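Local coordinates for protein beta-1,4-mannanase (Caldicellulosiruptor saccharolyticus, PDB 1PMH) that binds beta-1,4-linked mannan chains through its family 27 carbohydrate-binding module, here holding mannohexaose, and probably brings the mannanase's catalytic part to its substrate, at residues E74-F79 with I109-K114; K106-I109 with K114-G117. One frame throughout, in Å; residues are numbered along the deposited sequence. Where two conformers were deposited one is given.

Interaction 1: E74-F79 with I109-K114; sequences EGQFDF and INDGWK. With BMA (beta-D-mannopyranose), chain B; BMA (beta-D-mannopyranose), chain C.
F79 and I109 meet because both carry their first side-chain branch anti to the carbonyl carbon (chi1 -66° at F79), while an extended chi2 of 172° drives the I109 CD1 methyl out toward the ring. The two side chains approach from opposite directions, and CD1 settles over one face of the phenyl group: it lies 4.2 Å from the F79 ring centroid, 19° off the ring normal, which is CH-pi geometry displaced toward the CE1 and CZ rim. The other face is covered by F77, whose CD2 sits over its centre, 3.5 Å above the F79 ring plane. F79 is thus sandwiched between an aromatic neighbour and an aliphatic methyl.

Nearer the surface the segments hardly touch, with Q76 OE1 4.4 Å from D111 OD2 and no hydrogen bond between them. R155 of strand 153-165 occupies the middle instead: its backbone N bonds to D111 OD2, its NH1 to N110 O, and its NE forms a salt bridge with E74 OE1.

The 109-114 turn, closed by paired backbone bonds between I109 and K114 and containing an inverse gamma turn centred on N110, presents the sugar-binding groups. The N110 amide grips one mannose (chain C) twice: O2 donates to OD1 at 2.7 Å, and ND2 donates to O3 at 3.0 Å along a nearly straight line. ND2 also bonds to Q157 OE1, which helps fix how the amide is turned. W113 offers a ring face to the adjoining mannose (chain B), whose O4 carries the link to C1 of the chain C sugar; C5 stands 3.5 Å from W113 CD2, and C1 and C3 approach the same face. The chemistry therefore divides: an apolar base at F79 and I109 backs the turn, whose amide takes the hydroxyls of one mannose and whose indole takes the apolar face of the next.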
ATOM      1  N   GLU A  74     -10.957  -7.874 -13.705  1.00 18.18           N
ATOM      2  CA  GLU A  74     -12.371  -8.116 -13.490  1.00 18.83           C
ATOM      3  C   GLU A  74     -12.626  -9.502 -12.900  1.00 18.56           C
ATOM      4  O   GLU A  74     -13.774  -9.938 -12.786  1.00 20.46           O
ATOM      5  CB  GLU A  74     -13.356  -7.814 -14.617  0.50 20.04           C
ATOM      6  CG  GLU A  74     -13.560  -6.340 -14.846  0.50 19.27           C
ATOM      7  CD  GLU A  74     -14.390  -5.647 -13.795  0.50 20.19           C
ATOM      8  OE1 GLU A  74     -14.890  -6.214 -12.792  0.50 19.04           O
ATOM      9  OE2 GLU A  74     -14.481  -4.426 -13.994  0.50 19.77           O
ATOM     10  N   GLY A  75     -11.589 -10.183 -12.442  1.00 17.42           N
ATOM     11  CA  GLY A  75     -11.819 -11.436 -11.752  1.00 19.03           C
ATOM     12  C   GLY A  75     -12.496 -11.261 -10.425  1.00 16.01           C
ATOM     13  O   GLY A  75     -12.511 -10.182  -9.862  1.00 17.35           O
ATOM     14  N   GLN A  76     -13.038 -12.374  -9.930  1.00 16.37           N
ATOM     15  CA  GLN A  76     -13.581 -12.463  -8.602  1.00 16.31           C
ATOM     16  C   GLN A  76     -12.652 -13.368  -7.799  1.00 18.60           C
ATOM     17  O   GLN A  76     -11.862 -14.137  -8.363  1.00 21.48           O
ATOM     18  CB  GLN A  76     -15.082 -12.794  -8.654  0.60 20.80           C
ATOM     19  CG  GLN A  76     -15.925 -11.757  -9.480  0.60 21.94           C
ATOM     20  CD  GLN A  76     -16.908 -10.821  -8.727  0.60 17.96           C
ATOM     21  OE1 GLN A  76     -17.076  -9.609  -9.085  0.60 19.09           O
ATOM     22  NE2 GLN A  76     -17.535 -11.360  -7.683  0.60 14.36           N
ATOM     23  N   PHE A  77     -12.642 -13.192  -6.496  1.00 16.60           N
ATOM     24  CA  PHE A  77     -11.820 -13.981  -5.605  1.00 17.43           C
ATOM     25  C   PHE A  77     -12.684 -14.364  -4.432  1.00 16.39           C
ATOM     26  O   PHE A  77     -13.453 -13.544  -3.923  1.00 16.04           O
ATOM     27  CB  PHE A  77     -10.613 -13.175  -5.112  1.00 18.52           C
ATOM     28  CG  PHE A  77      -9.679 -13.944  -4.197  1.00 18.21           C
ATOM     29  CD1 PHE A  77      -8.673 -14.734  -4.706  1.00 20.95           C
ATOM     30  CD2 PHE A  77      -9.784 -13.800  -2.821  1.00 18.39           C
ATOM     31  CE1 PHE A  77      -7.829 -15.447  -3.854  1.00 23.18           C
ATOM     32  CE2 PHE A  77      -8.914 -14.442  -1.961  1.00 21.09           C
ATOM     33  CZ  PHE A  77      -7.972 -15.274  -2.478  1.00 22.06           C
ATOM     34  N   ASP A  78     -12.578 -15.609  -4.001  1.00 17.30           N
ATOM     35  CA  ASP A  78     -13.348 -16.112  -2.876  1.00 17.25           C
ATOM     36  C   ASP A  78     -12.625 -15.815  -1.584  1.00 17.04           C
ATOM     37  O   ASP A  78     -11.648 -16.479  -1.234  1.00 19.01           O
ATOM     38  CB  ASP A  78     -13.635 -17.594  -3.080  1.00 19.57           C
ATOM     39  CG  ASP A  78     -14.677 -18.097  -2.118  1.00 21.81           C
ATOM     40  OD1 ASP A  78     -15.023 -17.355  -1.173  1.00 19.03           O
ATOM     41  OD2 ASP A  78     -15.169 -19.226  -2.271  1.00 25.26           O
ATOM     42  N   PHE A  79     -13.087 -14.777  -0.889  1.00 16.77           N
ATOM     43  CA  PHE A  79     -12.541 -14.374   0.399  1.00 17.29           C
ATOM     44  C   PHE A  79     -13.040 -15.204   1.581  1.00 18.16           C
ATOM     45  O   PHE A  79     -12.717 -14.874   2.711  1.00 18.73           O
ATOM     46  CB  PHE A  79     -12.754 -12.879   0.656  1.00 16.95           C
ATOM     47  CG  PHE A  79     -12.003 -11.957  -0.259  1.00 16.62           C
ATOM     48  CD1 PHE A  79     -10.709 -11.579   0.022  1.00 17.96           C
ATOM     49  CD2 PHE A  79     -12.588 -11.439  -1.410  1.00 18.25           C
ATOM     50  CE1 PHE A  79     -10.041 -10.724  -0.818  1.00 19.77           C
ATOM     51  CE2 PHE A  79     -11.904 -10.575  -2.269  1.00 17.94           C
ATOM     52  CZ  PHE A  79     -10.614 -10.244  -1.959  1.00 18.57           C
ATOM     53  N   ILE A 109     -11.049  -3.047  -0.688  1.00 14.26           N
ATOM     54  CA  ILE A 109     -11.454  -4.031  -1.692  1.00 14.41           C
ATOM     55  C   ILE A 109     -12.454  -3.366  -2.595  1.00 14.23           C
ATOM     56  O   ILE A 109     -13.525  -2.947  -2.137  1.00 15.24           O
ATOM     57  CB  ILE A 109     -12.009  -5.335  -1.082  1.00 15.25           C
ATOM     58  CG1 ILE A 109     -10.956  -6.023  -0.200  1.00 17.52           C
ATOM     59  CG2 ILE A 109     -12.502  -6.254  -2.194  1.00 17.02           C
ATOM     60  CD1 ILE A 109     -11.522  -7.223   0.591  1.00 19.00           C
ATOM     61  N   ASN A 110     -12.095  -3.199  -3.861  1.00 14.63           N
ATOM     62  CA  ASN A 110     -12.936  -2.452  -4.788  1.00 15.71           C
ATOM     63  C   ASN A 110     -14.059  -3.267  -5.388  1.00 15.44           C
ATOM     64  O   ASN A 110     -14.132  -3.476  -6.574  1.00 16.67           O
ATOM     65  CB  ASN A 110     -12.058  -1.748  -5.825  1.00 15.83           C
ATOM     66  CG  ASN A 110     -12.806  -0.700  -6.618  1.00 15.95           C
ATOM     67  OD1 ASN A 110     -13.872  -0.226  -6.179  1.00 17.50           O
ATOM     68  ND2 ASN A 110     -12.233  -0.320  -7.775  1.00 17.09           N
ATOM     69  N   ASP A 111     -14.961  -3.700  -4.492  1.00 15.37           N
ATOM     70  CA  ASP A 111     -16.240  -4.313  -4.809  1.00 16.23           C
ATOM     71  C   ASP A 111     -17.269  -3.404  -4.139  1.00 16.23           C
ATOM     72  O   ASP A 111     -17.382  -3.361  -2.905  1.00 18.26           O
ATOM     73  CB  ASP A 111     -16.350  -5.716  -4.267  1.00 16.98           C
ATOM     74  CG  ASP A 111     -17.622  -6.399  -4.751  0.90 16.75           C
ATOM     75  OD1 ASP A 111     -18.698  -5.801  -4.520  0.90 20.21           O
ATOM     76  OD2 ASP A 111     -17.529  -7.511  -5.289  0.90 17.23           O
ATOM     77  N   GLY A 112     -17.829  -2.488  -4.918  1.00 16.90           N
ATOM     78  CA  GLY A 112     -18.592  -1.374  -4.396  1.00 17.80           C
ATOM     79  C   GLY A 112     -17.782  -0.417  -3.546  1.00 18.04           C
ATOM     80  O   GLY A 112     -18.387   0.396  -2.835  1.00 18.75           O
ATOM     81  N   TRP A 113     -16.449  -0.470  -3.630  1.00 16.38           N
ATOM     82  CA  TRP A 113     -15.520   0.358  -2.845  1.00 16.04           C
ATOM     83  C   TRP A 113     -15.744   0.148  -1.346  1.00 15.34           C
ATOM     84  O   TRP A 113     -16.427   0.900  -0.666  1.00 17.13           O
ATOM     85  CB  TRP A 113     -15.603   1.836  -3.213  1.00 16.30           C
ATOM     86  CG  TRP A 113     -14.536   2.672  -2.549  1.00 16.51           C
ATOM     87  CD1 TRP A 113     -14.656   3.396  -1.377  1.00 17.42           C
ATOM     88  CD2 TRP A 113     -13.236   2.900  -3.022  1.00 16.86           C
ATOM     89  NE1 TRP A 113     -13.480   4.043  -1.072  1.00 17.53           N
ATOM     90  CE2 TRP A 113     -12.609   3.783  -2.094  1.00 17.23           C
ATOM     91  CE3 TRP A 113     -12.550   2.487  -4.169  1.00 16.82           C
ATOM     92  CZ2 TRP A 113     -11.296   4.234  -2.286  1.00 17.83           C
ATOM     93  CZ3 TRP A 113     -11.238   2.937  -4.329  1.00 18.30           C
ATOM     94  CH2 TRP A 113     -10.668   3.784  -3.391  1.00 18.18           C
ATOM     95  N   LYS A 114     -15.141  -0.900  -0.805  1.00 15.75           N
ATOM     96  CA  LYS A 114     -15.243  -1.277   0.588  1.00 15.63           C
ATOM     97  C   LYS A 114     -13.949  -0.981   1.307  1.00 15.10           C
ATOM     98  O   LYS A 114     -12.937  -1.643   1.100  1.00 15.79           O
ATOM     99  CB  LYS A 114     -15.556  -2.772   0.638  0.50 16.70           C
ATOM    100  CG  LYS A 114     -15.832  -3.312   2.009  0.50 17.60           C
ATOM    101  CD  LYS A 114     -17.073  -2.701   2.613  0.50 19.70           C
ATOM    102  CE  LYS A 114     -17.300  -3.292   3.979  0.50 23.22           C
ATOM    103  NZ  LYS A 114     -18.426  -2.687   4.744  0.50 28.65           N
TER
HETATM  104  C1  BMA B   4     -14.941   6.886  -3.136  1.00 18.62           C
HETATM  105  C2  BMA B   4     -16.339   6.810  -3.747  1.00 20.92           C
HETATM  106  C3  BMA B   4     -16.321   5.550  -4.569  1.00 19.89           C
HETATM  107  C4  BMA B   4     -15.190   5.546  -5.576  1.00 21.29           C
HETATM  108  C5  BMA B   4     -13.831   5.820  -4.924  1.00 20.66           C
HETATM  109  C6  BMA B   4     -12.625   5.920  -5.848  1.00 20.41           C
HETATM  110  O2  BMA B   4     -16.608   7.934  -4.542  1.00 21.96           O
HETATM  111  O3  BMA B   4     -17.589   5.412  -5.186  1.00 23.23           O
HETATM  112  O4  BMA B   4     -15.104   4.260  -6.114  1.00 21.73           O
HETATM  113  O5  BMA B   4     -13.981   7.010  -4.164  1.00 18.91           O
HETATM  114  O6  BMA B   4     -12.825   6.903  -6.827  1.00 21.71           O
HETATM  115  C1  BMA C   5     -14.762   4.219  -7.511  1.00 21.26           C
HETATM  116  C2  BMA C   5     -14.237   2.850  -7.889  1.00 21.22           C
HETATM  117  C3  BMA C   5     -13.901   2.817  -9.387  1.00 20.55           C
HETATM  118  C4  BMA C   5     -15.193   3.170 -10.144  1.00 25.19           C
HETATM  119  C5  BMA C   5     -15.800   4.500  -9.694  1.00 26.14           C
HETATM  120  C6  BMA C   5     -17.141   4.913 -10.301  0.50 25.88           C
HETATM  121  O2  BMA C   5     -15.130   1.857  -7.433  1.00 21.34           O
HETATM  122  O3  BMA C   5     -13.567   1.481  -9.723  1.00 23.58           O
HETATM  123  O4  BMA C   5     -14.964   3.346 -11.517  1.00 30.40           O
HETATM  124  O5  BMA C   5     -15.956   4.449  -8.304  1.00 23.42           O
HETATM  125  O6  BMA C   5     -17.385   6.257  -9.938  0.50 24.19           O

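Interaction 2: K106-I109 with K114-G117; sequences KVVI and KELG. With BMA (beta-D-mannopyranose), chain D; BMA (beta-D-mannopyranose), chain E.
L116 and I109, which lose more surface to this contact than the other residues, meet through their apolar ends, L116 CD1 lying 4.0 Å from I109 CG1. The side chains cross obliquely, and I109 CD1 also approaches both methyls of L116. V85 and F144 of the opposing sheet add to the packing on L116.

The backbone explains how L116 gets there. V107 O accepts from L116 N at 2.8 Å, in the carbonyl plane, and more weakly from G117 N at 3.4 Å. With two residues facing one, this is a classic beta bulge in the antiparallel hairpin of strands 102-109 and 114-122. Within the same bulge V107 N donates to G117 O at 3.0 Å (171° at the hydrogen), while on the turn side V108 and E115 form a non-hydrogen-bonded pair.

E115, third in buried surface, packs its CG against V108 CG2. It then runs extended beyond CG, so that its carboxylate reaches K106: NZ meets OE2 on the syn side at 3.0 Å, 28° out of the carboxylate plane, in a salt bridge. W113 NE1 also bonds to OE2. K106, itself extended, places NZ between two mannoses, bonding to O2 of the chain D sugar at 2.8 Å and to O3 of the chain E sugar at 2.9 Å. A methionine in its place would probably leave E115 without its counter-charge and both sugars without this shared donor.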
ATOM      1  N   LYS A 106      -5.693   4.655   2.568  1.00 13.95           N
ATOM      2  CA  LYS A 106      -6.800   3.716   2.727  1.00 14.04           C
ATOM      3  C   LYS A 106      -6.437   2.410   2.043  1.00 13.00           C
ATOM      4  O   LYS A 106      -5.764   2.412   1.029  1.00 13.95           O
ATOM      5  CB  LYS A 106      -8.101   4.247   2.154  1.00 14.62           C
ATOM      6  CG  LYS A 106      -8.516   5.616   2.629  1.00 15.76           C
ATOM      7  CD  LYS A 106      -9.923   5.994   2.216  1.00 17.02           C
ATOM      8  CE  LYS A 106     -10.410   7.283   2.877  1.00 18.75           C
ATOM      9  NZ  LYS A 106     -11.822   7.571   2.457  1.00 19.85           N
ATOM     10  N   VAL A 107      -6.963   1.324   2.609  1.00 13.36           N
ATOM     11  CA  VAL A 107      -6.857  -0.001   2.031  1.00 13.72           C
ATOM     12  C   VAL A 107      -8.282  -0.467   1.747  1.00 13.66           C
ATOM     13  O   VAL A 107      -9.125  -0.439   2.662  1.00 14.19           O
ATOM     14  CB  VAL A 107      -6.132  -0.956   2.976  1.00 14.58           C
ATOM     15  CG1 VAL A 107      -6.075  -2.347   2.381  1.00 16.82           C
ATOM     16  CG2 VAL A 107      -4.723  -0.457   3.270  1.00 16.04           C
ATOM     17  N   VAL A 108      -8.531  -0.853   0.506  1.00 13.39           N
ATOM     18  CA  VAL A 108      -9.868  -1.044  -0.023  1.00 14.11           C
ATOM     19  C   VAL A 108      -9.928  -2.329  -0.828  1.00 13.81           C
ATOM     20  O   VAL A 108      -9.022  -2.637  -1.595  1.00 14.74           O
ATOM     21  CB  VAL A 108     -10.201   0.140  -0.943  1.00 14.36           C
ATOM     22  CG1 VAL A 108     -11.468  -0.000  -1.717  1.00 18.41           C
ATOM     23  CG2 VAL A 108     -10.223   1.439  -0.145  1.00 18.02           C
ATOM     24  N   ILE A 109     -11.049  -3.047  -0.688  1.00 14.26           N
ATOM     25  CA  ILE A 109     -11.454  -4.031  -1.692  1.00 14.41           C
ATOM     26  C   ILE A 109     -12.454  -3.366  -2.595  1.00 14.23           C
ATOM     27  O   ILE A 109     -13.525  -2.947  -2.137  1.00 15.24           O
ATOM     28  CB  ILE A 109     -12.009  -5.335  -1.082  1.00 15.25           C
ATOM     29  CG1 ILE A 109     -10.956  -6.023  -0.200  1.00 17.52           C
ATOM     30  CG2 ILE A 109     -12.502  -6.254  -2.194  1.00 17.02           C
ATOM     31  CD1 ILE A 109     -11.522  -7.223   0.591  1.00 19.00           C
ATOM     32  N   LYS A 114     -15.141  -0.900  -0.805  1.00 15.75           N
ATOM     33  CA  LYS A 114     -15.243  -1.277   0.588  1.00 15.63           C
ATOM     34  C   LYS A 114     -13.949  -0.981   1.307  1.00 15.10           C
ATOM     35  O   LYS A 114     -12.937  -1.643   1.100  1.00 15.79           O
ATOM     36  CB  LYS A 114     -15.556  -2.772   0.638  0.50 16.70           C
ATOM     37  CG  LYS A 114     -15.832  -3.312   2.009  0.50 17.60           C
ATOM     38  CD  LYS A 114     -17.073  -2.701   2.613  0.50 19.70           C
ATOM     39  CE  LYS A 114     -17.300  -3.292   3.979  0.50 23.22           C
ATOM     40  NZ  LYS A 114     -18.426  -2.687   4.744  0.50 28.65           N
ATOM     41  N   GLU A 115     -13.946   0.056   2.103  1.00 15.52           N
ATOM     42  CA  GLU A 115     -12.787   0.410   2.881  1.00 15.61           C
ATOM     43  C   GLU A 115     -12.611  -0.593   4.005  1.00 15.69           C
ATOM     44  O   GLU A 115     -13.520  -0.820   4.794  1.00 17.96           O
ATOM     45  CB  GLU A 115     -12.897   1.830   3.430  0.65 18.21           C
ATOM     46  CG  GLU A 115     -13.055   2.835   2.296  0.65 18.34           C
ATOM     47  CD  GLU A 115     -13.123   4.302   2.640  0.65 21.25           C
ATOM     48  OE1 GLU A 115     -12.798   4.604   3.778  0.65 21.85           O
ATOM     49  OE2 GLU A 115     -13.410   5.121   1.749  0.65 17.42           O
ATOM     50  N   LEU A 116     -11.413  -1.153   4.084  1.00 14.86           N
ATOM     51  CA  LEU A 116     -11.026  -1.996   5.183  1.00 15.59           C
ATOM     52  C   LEU A 116     -10.417  -1.245   6.326  1.00 15.43           C
ATOM     53  O   LEU A 116     -10.595  -1.614   7.492  1.00 16.87           O
ATOM     54  CB  LEU A 116     -10.047  -3.085   4.733  1.00 15.51           C
ATOM     55  CG  LEU A 116     -10.501  -3.962   3.555  1.00 15.63           C
ATOM     56  CD1 LEU A 116      -9.421  -4.998   3.320  1.00 16.63           C
ATOM     57  CD2 LEU A 116     -11.882  -4.550   3.796  1.00 16.75           C
ATOM     58  N   GLY A 117      -9.690  -0.181   6.038  1.00 15.48           N
ATOM     59  CA  GLY A 117      -9.098   0.624   7.056  1.00 16.05           C
ATOM     60  C   GLY A 117      -8.390   1.803   6.429  1.00 15.35           C
ATOM     61  O   GLY A 117      -8.235   1.888   5.216  1.00 15.72           O
TER
HETATM   62  C1  BMA D   3     -12.616  10.062   0.152  1.00 18.00           C
HETATM   63  C2  BMA D   3     -11.775   9.289  -0.816  1.00 17.64           C
HETATM   64  C3  BMA D   3     -12.679   8.859  -1.967  1.00 17.69           C
HETATM   65  C4  BMA D   3     -13.913   8.127  -1.411  1.00 18.20           C
HETATM   66  C5  BMA D   3     -14.585   8.923  -0.313  1.00 19.83           C
HETATM   67  C6  BMA D   3     -15.692   8.094   0.315  1.00 21.38           C
HETATM   68  O2  BMA D   3     -11.242   8.151  -0.176  1.00 17.67           O
HETATM   69  O3  BMA D   3     -11.903   8.093  -2.897  1.00 18.88           O
HETATM   70  O4  BMA D   3     -14.898   8.064  -2.405  1.00 19.16           O
HETATM   71  O5  BMA D   3     -13.663   9.264   0.688  1.00 18.08           O
HETATM   72  O6  BMA D   3     -16.412   8.920   1.161  1.00 24.96           O
HETATM   73  C1  BMA E   2     -11.685  13.482   3.830  1.00 19.69           C
HETATM   74  C2  BMA E   2     -12.325  12.239   4.402  1.00 18.99           C
HETATM   75  C3  BMA E   2     -12.056  11.086   3.446  1.00 19.54           C
HETATM   76  C4  BMA E   2     -12.352  11.477   2.031  1.00 18.90           C
HETATM   77  C5  BMA E   2     -11.665  12.784   1.612  1.00 18.36           C
HETATM   78  C6  BMA E   2     -11.987  13.264   0.220  1.00 18.86           C
HETATM   79  O2  BMA E   2     -13.725  12.436   4.484  1.00 20.64           O
HETATM   80  O3  BMA E   2     -12.712   9.891   3.856  1.00 20.34           O
HETATM   81  O4  BMA E   2     -11.833  10.427   1.251  1.00 18.53           O
HETATM   82  O5  BMA E   2     -12.043  13.806   2.522  1.00 18.85           O
HETATM   83  O6  BMA E   2     -13.381  13.368   0.031  1.00 20.57           O

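Going from the N terminus, the chain leaves short strand 76-78, passes through strand 84-92 of the opposing sheet and helix 93-98, and returns in strand 102-109. Interaction 1 closes that excursion, with 29 residues between its segments; interaction 2 closes only the four-residue turn 110-113. The two spans overlap rather than nest, since 106-109 starts within the first and 114-117 ends beyond it, and both use I109 and K114. Strand 153-165 pairs with strands 76-78 and 102-109, placing both contacts on one sheet of the jellyroll sandwich. Packing of W113 CD2 on V108 CG1, 3.6 Å apart, folds the turn's indole back on strand 102-109 of its own hairpin, along the mannose-binding side.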